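Local structure of haloacid dehalogenase-like hydrolase (Klebsiella pneumoniae subsp. pneumoniae, 3PGV) at residues S26-D29 against G30-S34; H37-T40 against P41-E45. The protein probably acts as a metal-dependent phosphatase of the Cof family in the haloacid dehalogenase-like (HAD) superfamily, and carries a bound calcium ion. All coordinates share one frame; numbering follows the deposited sequence.

Interaction 1: S26-D29 against G30-S34; sequences SDLD and GTLLS. With CA (calcium ion), chain E.
The carboxylate of Asp-27 is held at both ends: OD2 binds the calcium ion at 2.2 Å and also accepts the hydroxyl OG1 of Thr-31 at 2.8 Å, while OD1 forms a salt bridge with Lys-210. The hydroxyl comes in on the anti side of OD2, 32° out of the carboxylate plane, and the two side chains cross at about a right angle. A second flat group, the carbonyl of Leu-28, has a backbone N-H on each face: Thr-31 N stands 49° above the plane on one, and Leu-33 N reaches O from the other at 2.9 Å. This is the Asp-Leu-Asp-Gly-Thr signature of the HAD fold, at the end of strand 23-27, and the single wide turn with its Leu-28 to Leu-33 bond of pi type corresponds to the family's squiggle.

That turn points Asp-29 O at the metal, 2.4 Å from calcium, so this stretch gives the ion one side-chain and one main-chain oxygen. Asp-233, from after strand 228-232, and a water at 2.6 Å are further ligands. The Asp-29 carboxylate takes no part in this; its OD1 makes a salt bridge to Arg-63 and packs on Leu-33 CD1, and a bound HEPES molecule lies close by.

On the outer side of the turn, toward strand 56-60, the side chains of Leu-28 and Leu-32 run alongside each other in the same direction, CD2 against CD2, and both reach Phe-59. Asp-27 O accepts a weak bond from Leu-32 N. Ser-26, with OG anti to its own nitrogen (chi1 -172°), supplies a stronger donor: OG meets Asp-27 O in the carbonyl plane, on a lone pair, at 2.9 Å, and rests against the Thr-31 CG2 methyl at 3.5 Å.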
loop_
_atom_site.group_PDB
_atom_site.type_symbol
_atom_site.label_atom_id
_atom_site.label_comp_id
_atom_site.label_asym_id
_atom_site.label_seq_id
_atom_site.Cartn_x
_atom_site.Cartn_y
_atom_site.Cartn_z
ATOM N N SER A 26 -0.493 9.872 -1.690
ATOM C CA SER A 26 -0.295 9.185 -2.940
ATOM C C SER A 26 0.258 7.808 -2.762
ATOM O O SER A 26 1.241 7.615 -2.038
ATOM C CB SER A 26 0.605 10.000 -3.870
ATOM O OG SER A 26 0.665 9.423 -5.169
ATOM N N ASP A 27 -0.323 6.844 -3.486
ATOM C CA ASP A 27 0.250 5.526 -3.650
ATOM C C ASP A 27 1.576 5.695 -4.450
ATOM O O ASP A 27 1.792 6.746 -5.070
ATOM C CB ASP A 27 -0.743 4.612 -4.413
ATOM C CG ASP A 27 -0.183 3.257 -4.824
ATOM O OD1 ASP A 27 0.594 2.667 -4.034
ATOM O OD2 ASP A 27 -0.543 2.776 -5.924
ATOM N N LEU A 28 2.464 4.700 -4.407
ATOM C CA LEU A 28 3.743 4.822 -5.095
ATOM C C LEU A 28 3.779 4.071 -6.418
ATOM O O LEU A 28 3.728 4.704 -7.482
ATOM C CB LEU A 28 4.907 4.425 -4.171
ATOM C CG LEU A 28 5.115 5.361 -2.961
ATOM C CD1 LEU A 28 6.004 4.719 -1.910
ATOM C CD2 LEU A 28 5.668 6.718 -3.402
ATOM N N ASP A 29 3.810 2.724 -6.367
ATOM C CA ASP A 29 3.860 1.907 -7.573
ATOM C C ASP A 29 2.605 2.070 -8.402
ATOM O O ASP A 29 1.503 1.896 -7.890
ATOM C CB ASP A 29 4.089 0.431 -7.223
ATOM C CG ASP A 29 5.356 0.205 -6.442
ATOM O OD1 ASP A 29 6.442 0.276 -7.046
ATOM O OD2 ASP A 29 5.267 0.030 -5.211
ATOM N N GLY A 30 2.786 2.432 -9.681
ATOM C CA GLY A 30 1.680 2.616 -10.619
ATOM C C GLY A 30 0.956 3.940 -10.456
ATOM O O GLY A 30 0.015 4.219 -11.196
ATOM N N THR A 31 1.388 4.770 -9.475
ATOM C CA THR A 31 0.746 6.048 -9.187
ATOM C C THR A 31 1.751 7.223 -9.307
ATOM O O THR A 31 1.843 7.840 -10.365
ATOM C CB THR A 31 0.038 5.978 -7.830
ATOM O OG1 THR A 31 -0.866 4.866 -7.833
ATOM C CG2 THR A 31 -0.703 7.246 -7.499
ATOM N N LEU A 32 2.508 7.509 -8.240
ATOM C CA LEU A 32 3.513 8.573 -8.268
ATOM C C LEU A 32 4.777 8.099 -9.022
ATOM O O LEU A 32 5.404 8.894 -9.738
ATOM C CB LEU A 32 3.874 9.021 -6.832
ATOM C CG LEU A 32 4.901 10.170 -6.712
ATOM C CD1 LEU A 32 4.386 11.454 -7.376
ATOM C CD2 LEU A 32 5.255 10.425 -5.281
ATOM N N LEU A 33 5.150 6.809 -8.858
ATOM C CA LEU A 33 6.328 6.267 -9.529
ATOM C C LEU A 33 6.061 6.043 -11.017
ATOM O O LEU A 33 4.927 5.695 -11.413
ATOM C CB LEU A 33 6.797 4.947 -8.870
ATOM C CG LEU A 33 7.215 5.016 -7.394
ATOM C CD1 LEU A 33 7.628 3.657 -6.902
ATOM C CD2 LEU A 33 8.350 6.019 -7.183
ATOM N N SER A 34 7.102 6.218 -11.844
ATOM C CA SER A 34 7.001 6.003 -13.288
ATOM C C SER A 34 6.758 4.516 -13.581
ATOM O O SER A 34 6.968 3.679 -12.693
ATOM C CB SER A 34 8.283 6.457 -13.971
ATOM O OG SER A 34 9.358 5.590 -13.649
HETATM CA CA CA E . -0.306 0.781 -6.797
HETATM O O HOH W 1 -1.933 0.167 -4.842
#

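Interaction 2: H37-T40 against P41-E45; sequences HFLT and PYAKE
A chi1 of 66° tucks Thr-40 OG1 between its own backbone nitrogen and carbonyl carbon, and there it faces the first turn of helix 41-51 and accepts the N-H of Ala-43 at 3.1 Å. The same hydroxyl is hydrogen-bonded to Asp-273 OD2, which ties the helix start to the chain just before helix 274-283. Thr-40 O receives Lys-44 N at 2.9 Å, nearly straight on to the carbonyl, as the first regular bond of the helix.

Leu-39 has CG anti to its nitrogen (chi1 -168°), and its two methyls divide the work. Leu-39 CD1 meets CB of Ala-43 at 3.8 Å. Leu-39 CD2 touches CG of Lys-44 at 3.6 Å, where the lysine's extended chain runs obliquely past the leucine and carries its CE to 3.3 Å from Leu-39 O. Leu-39 also packs on Leu-75 of helix 69-75, and the Tyr-42 ring leads away from 37-40 and makes cation-pi contacts with Arg-277 and Arg-280.

Threonine at the N-cap, proline right after it, and a leucine packed on the aliphatic part of the residue five positions on make up an N-capped helix start, with Leu-39 and Lys-44 in the positions of a hydrophobic staple.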
loop_
_atom_site.group_PDB
_atom_site.type_symbol
_atom_site.label_atom_id
_atom_site.label_comp_id
_atom_site.label_asym_id
_atom_site.label_seq_id
_atom_site.Cartn_x
_atom_site.Cartn_y
_atom_site.Cartn_z
ATOM N N HIS A 37 9.344 2.370 -12.160
ATOM C CA HIS A 37 9.470 2.386 -10.689
ATOM C C HIS A 37 10.407 3.467 -10.158
ATOM O O HIS A 37 10.980 3.306 -9.074
ATOM C CB HIS A 37 9.864 1.002 -10.149
ATOM C CG HIS A 37 9.024 -0.113 -10.680
ATOM N ND1 HIS A 37 9.315 -0.720 -11.904
ATOM C CD2 HIS A 37 7.921 -0.697 -10.151
ATOM C CE1 HIS A 37 8.388 -1.642 -12.079
ATOM N NE2 HIS A 37 7.531 -1.681 -11.042
ATOM N N PHE A 38 10.518 4.597 -10.876
ATOM C CA PHE A 38 11.374 5.693 -10.447
ATOM C C PHE A 38 10.591 6.923 -10.117
ATOM O O PHE A 38 9.520 7.161 -10.692
ATOM C CB PHE A 38 12.432 6.034 -11.522
ATOM C CG PHE A 38 13.316 4.888 -11.935
ATOM C CD1 PHE A 38 14.125 4.239 -11.004
ATOM C CD2 PHE A 38 13.410 4.507 -13.267
ATOM C CE1 PHE A 38 14.942 3.169 -11.385
ATOM C CE2 PHE A 38 14.248 3.453 -13.654
ATOM C CZ PHE A 38 15.016 2.796 -12.711
ATOM N N LEU A 39 11.160 7.762 -9.246
ATOM C CA LEU A 39 10.632 9.078 -8.974
ATOM C C LEU A 39 11.352 10.053 -9.912
ATOM O O LEU A 39 12.575 10.195 -9.829
ATOM C CB LEU A 39 10.884 9.456 -7.497
ATOM C CG LEU A 39 10.144 10.677 -6.976
ATOM C CD1 LEU A 39 8.652 10.461 -6.996
ATOM C CD2 LEU A 39 10.578 10.997 -5.574
ATOM N N THR A 40 10.626 10.601 -10.898
ATOM C CA THR A 40 11.233 11.476 -11.898
ATOM C C THR A 40 11.699 12.788 -11.277
ATOM O O THR A 40 11.077 13.278 -10.328
ATOM C CB THR A 40 10.252 11.749 -13.057
ATOM O OG1 THR A 40 9.143 12.492 -12.562
ATOM C CG2 THR A 40 9.787 10.467 -13.760
ATOM N N PRO A 41 12.716 13.449 -11.877
ATOM C CA PRO A 41 13.110 14.781 -11.383
ATOM C C PRO A 41 11.936 15.777 -11.382
ATOM O O PRO A 41 11.854 16.639 -10.490
ATOM C CB PRO A 41 14.214 15.202 -12.363
ATOM C CG PRO A 41 14.748 13.917 -12.899
ATOM C CD PRO A 41 13.559 13.021 -13.012
ATOM N N TYR A 42 10.991 15.624 -12.353
ATOM C CA TYR A 42 9.790 16.462 -12.432
ATOM C C TYR A 42 8.920 16.252 -11.208
ATOM O O TYR A 42 8.395 17.221 -10.651
ATOM C CB TYR A 42 8.985 16.149 -13.720
ATOM C CG TYR A 42 7.728 16.987 -13.868
ATOM C CD1 TYR A 42 6.523 16.573 -13.316
ATOM C CD2 TYR A 42 7.753 18.201 -14.546
ATOM C CE1 TYR A 42 5.376 17.356 -13.413
ATOM C CE2 TYR A 42 6.608 18.986 -14.666
ATOM C CZ TYR A 42 5.419 18.554 -14.108
ATOM O OH TYR A 42 4.289 19.315 -14.243
ATOM N N ALA A 43 8.760 14.983 -10.783
ATOM C CA ALA A 43 7.955 14.666 -9.619
ATOM C C ALA A 43 8.647 15.147 -8.351
ATOM O O ALA A 43 8.011 15.808 -7.537
ATOM C CB ALA A 43 7.680 13.164 -9.554
ATOM N N LYS A 44 9.998 14.932 -8.236
ATOM C CA LYS A 44 10.781 15.436 -7.076
ATOM C C LYS A 44 10.625 16.934 -6.937
ATOM O O LYS A 44 10.429 17.424 -5.835
ATOM C CB LYS A 44 12.275 15.082 -7.209
ATOM C CG LYS A 44 12.581 13.611 -7.029
ATOM C CD LYS A 44 13.998 13.291 -7.466
ATOM C CE LYS A 44 14.270 11.811 -7.489
ATOM N NZ LYS A 44 15.466 11.492 -8.312
ATOM N N GLU A 45 10.691 17.667 -8.061
ATOM C CA GLU A 45 10.567 19.119 -8.069
ATOM C C GLU A 45 9.162 19.564 -7.659
ATOM O O GLU A 45 9.023 20.555 -6.936
ATOM C CB GLU A 45 10.964 19.696 -9.448
ATOM C CG GLU A 45 11.007 21.227 -9.513
ATOM C CD GLU A 45 11.985 21.923 -8.570
ATOM O OE1 GLU A 45 12.832 21.231 -7.958
ATOM O OE2 GLU A 45 11.918 23.171 -8.467
#

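Overall arrangement
Interaction 1 comes first along the chain, at the end of strand 23-27 in the middle of the large mixed sheet; interaction 2 follows two residues later, where the loop after helix 28-32 runs into helix 41-51. Their centres are about 10 Å apart, and they touch: Leu-32 CG packs on Leu-39 CD1 at 3.8 Å, Leu-33 meets the backbone of Phe-38 and Leu-39, and His-37 lies against Asp-29. Helix 274-283 contacts both, with Pro-276 touching Leu-32 of interaction 1 and Tyr-42 and Ala-43 of interaction 2. The chain thus passes from the buried turn at the calcium ion to the surface, and the capped helix begins the return toward strand 56-60, the sheet neighbour of strand 23-27.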